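PDB 5DLL: aminopeptidase N from Francisella tularensis subsp. tularensis, which probably helps degrade intracellular peptides as a zinc-dependent M1-family aminopeptidase, releasing amino acids, preferably alanine, from their N-termini. Local coordinates for residues 397-402 and 450-455. Numbering follows the deposited sequence.
Sequences AEIIRM and RWYAQS
In the helical part of the M1 peptidase domain, I399 and M402 of the long helix 390-423 pack against W451 and Y452 of the short, weakly bonded helical turn 450-453. One turn apart on their helix, the two apolar side chains approach the W451 indole from the same side of its plane. M402 crosses the tryptophan at about a right angle, its SD over the face, 4.3 Å from the centroid of the W451 six-membered ring and 26° off the ring normal: a Met-aromatic contact. The methionine chain bends at its last torsion (chi3 62°), which brings CE in on the same side of the indole plane as SD, near NE1 and CE2. I399 divides its branches between the two aromatics. With CG1 beside the backbone N (chi1 -63°), its CD1 comes in obliquely near CD2 and CE3, 3.4 Å from W451 CE3, while I399 CG2 lies 4.0 Å from CZ at the phenol end of Y452. No hydrogen bond joins the segments; W451 NE1 instead donates to the backbone O of H494, which helps fix the rotation of the buried indole. M402 also touches P496 and W451 I495, both on strand 495-502, while Y452 rests on C430 and V434 of helix 430-439. The Y452 side chain lies about 11 Å from that of the zinc ligand E332. Next to a strand of the Ig-like β-domain, which M402 and W451 also touch, this is a buried contact between a long helix and a short helical turn in the helical part of an M1 aminopeptidase.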
loop_
_atom_site.group_PDB
_atom_site.type_symbol
_atom_site.label_atom_id
_atom_site.label_comp_id
_atom_site.label_asym_id
_atom_site.label_seq_id
_atom_site.Cartn_x
_atom_site.Cartn_y
_atom_site.Cartn_z
ATOM N N ALA A 397 -0.293 5.965 -8.904
ATOM C CA ALA A 397 -1.675 6.373 -8.619
ATOM C C ALA A 397 -1.860 7.897 -8.666
ATOM O O ALA A 397 -2.874 8.384 -9.171
ATOM C CB ALA A 397 -2.114 5.836 -7.265
ATOM N N GLU A 398 -0.882 8.636 -8.137
ATOM C CA GLU A 398 -0.887 10.104 -8.195
ATOM C C GLU A 398 -0.998 10.606 -9.626
ATOM O O GLU A 398 -1.680 11.597 -9.881
ATOM C CB GLU A 398 0.384 10.697 -7.566
ATOM C CG GLU A 398 0.478 10.546 -6.056
ATOM C CD GLU A 398 -0.585 11.333 -5.312
ATOM O OE1 GLU A 398 -0.598 12.585 -5.432
ATOM O OE2 GLU A 398 -1.402 10.698 -4.607
ATOM N N ILE A 399 -0.327 9.928 -10.554
ATOM C CA ILE A 399 -0.374 10.311 -11.967
ATOM C C ILE A 399 -1.770 10.068 -12.547
ATOM O O ILE A 399 -2.270 10.875 -13.337
ATOM C CB ILE A 399 0.686 9.558 -12.805
ATOM C CG1 ILE A 399 2.103 9.913 -12.335
ATOM C CG2 ILE A 399 0.541 9.879 -14.287
ATOM C CD1 ILE A 399 2.485 11.372 -12.465
ATOM N N ILE A 400 -2.391 8.962 -12.148
ATOM C CA ILE A 400 -3.759 8.655 -12.559
ATOM C C ILE A 400 -4.747 9.637 -11.928
ATOM O O ILE A 400 -5.716 10.050 -12.568
ATOM C CB ILE A 400 -4.102 7.193 -12.221
ATOM C CG1 ILE A 400 -3.416 6.277 -13.240
ATOM C CG2 ILE A 400 -5.606 6.952 -12.232
ATOM C CD1 ILE A 400 -2.859 5.005 -12.653
ATOM N N ARG A 401 -4.481 10.014 -10.682
ATOM C CA ARG A 401 -5.267 11.026 -9.981
ATOM C C ARG A 401 -5.156 12.404 -10.638
ATOM O O ARG A 401 -6.121 13.162 -10.661
ATOM C CB ARG A 401 -4.825 11.104 -8.517
ATOM C CG ARG A 401 -5.571 12.135 -7.689
ATOM C CD ARG A 401 -5.164 12.066 -6.227
ATOM N NE ARG A 401 -5.590 10.815 -5.605
ATOM C CZ ARG A 401 -6.835 10.538 -5.228
ATOM N NH1 ARG A 401 -7.819 11.414 -5.409
ATOM N NH2 ARG A 401 -7.107 9.369 -4.672
ATOM N N MET A 402 -3.977 12.724 -11.162
ATOM C CA MET A 402 -3.766 13.991 -11.866
ATOM C C MET A 402 -4.601 14.112 -13.140
ATOM O O MET A 402 -4.936 15.220 -13.558
ATOM C CB MET A 402 -2.285 14.186 -12.207
ATOM C CG MET A 402 -1.512 14.968 -11.160
ATOM S SD MET A 402 0.264 14.936 -11.453
ATOM C CE MET A 402 0.360 15.736 -13.045
ATOM N N ARG A 450 5.027 12.610 -20.597
ATOM C CA ARG A 450 6.373 12.825 -20.059
ATOM C C ARG A 450 6.510 12.481 -18.557
ATOM O O ARG A 450 7.625 12.272 -18.075
ATOM C CB ARG A 450 6.791 14.281 -20.334
ATOM C CG ARG A 450 8.201 14.679 -19.919
ATOM C CD ARG A 450 9.273 13.790 -20.527
ATOM N NE ARG A 450 10.605 14.145 -20.037
ATOM C CZ ARG A 450 11.685 13.375 -20.153
ATOM N NH1 ARG A 450 11.613 12.186 -20.747
ATOM N NH2 ARG A 450 12.850 13.799 -19.667
ATOM N N TRP A 451 5.391 12.422 -17.828
ATOM C CA TRP A 451 5.382 11.954 -16.427
ATOM C C TRP A 451 5.867 10.504 -16.263
ATOM O O TRP A 451 6.471 10.155 -15.244
ATOM C CB TRP A 451 3.977 12.071 -15.817
ATOM C CG TRP A 451 3.626 13.437 -15.300
ATOM C CD1 TRP A 451 2.800 14.351 -15.888
ATOM C CD2 TRP A 451 4.077 14.032 -14.075
ATOM N NE1 TRP A 451 2.716 15.482 -15.112
ATOM C CE2 TRP A 451 3.491 15.313 -13.994
ATOM C CE3 TRP A 451 4.927 13.611 -13.044
ATOM C CZ2 TRP A 451 3.727 16.179 -12.919
ATOM C CZ3 TRP A 451 5.158 14.471 -11.974
ATOM C CH2 TRP A 451 4.559 15.740 -11.922
ATOM N N TYR A 452 5.585 9.666 -17.256
ATOM C CA TYR A 452 5.994 8.259 -17.222
ATOM C C TYR A 452 7.497 8.062 -17.418
ATOM O O TYR A 452 8.079 7.132 -16.853
ATOM C CB TYR A 452 5.196 7.446 -18.251
ATOM C CG TYR A 452 3.764 7.258 -17.817
ATOM C CD1 TYR A 452 3.401 6.183 -17.010
ATOM C CD2 TYR A 452 2.781 8.176 -18.168
ATOM C CE1 TYR A 452 2.095 6.016 -16.581
ATOM C CE2 TYR A 452 1.470 8.016 -17.745
ATOM C CZ TYR A 452 1.133 6.933 -16.952
ATOM O OH TYR A 452 -0.163 6.759 -16.525
ATOM N N ALA A 453 8.115 8.948 -18.198
ATOM C CA ALA A 453 9.542 8.855 -18.522
ATOM C C ALA A 453 10.447 9.575 -17.515
ATOM O O ALA A 453 11.560 9.118 -17.249
ATOM C CB ALA A 453 9.793 9.387 -19.927
ATOM N N GLN A 454 9.976 10.689 -16.957
ATOM C CA GLN A 454 10.830 11.551 -16.130
ATOM C C GLN A 454 10.922 11.136 -14.659
ATOM O O GLN A 454 9.910 10.894 -13.998
ATOM C CB GLN A 454 10.371 13.008 -16.216
ATOM C CG GLN A 454 11.259 13.967 -15.432
ATOM C CD GLN A 454 11.317 15.352 -16.046
ATOM O OE1 GLN A 454 11.875 15.538 -17.129
ATOM N NE2 GLN A 454 10.748 16.336 -15.354
ATOM N N SER A 455 12.156 11.094 -14.161
ATOM C CA SER A 455 12.450 10.743 -12.774
ATOM C C SER A 455 12.573 12.002 -11.911
ATOM O O SER A 455 12.716 13.111 -12.431
ATOM C CB SER A 455 13.749 9.939 -12.718
ATOM O OG SER A 455 14.048 9.518 -11.401
#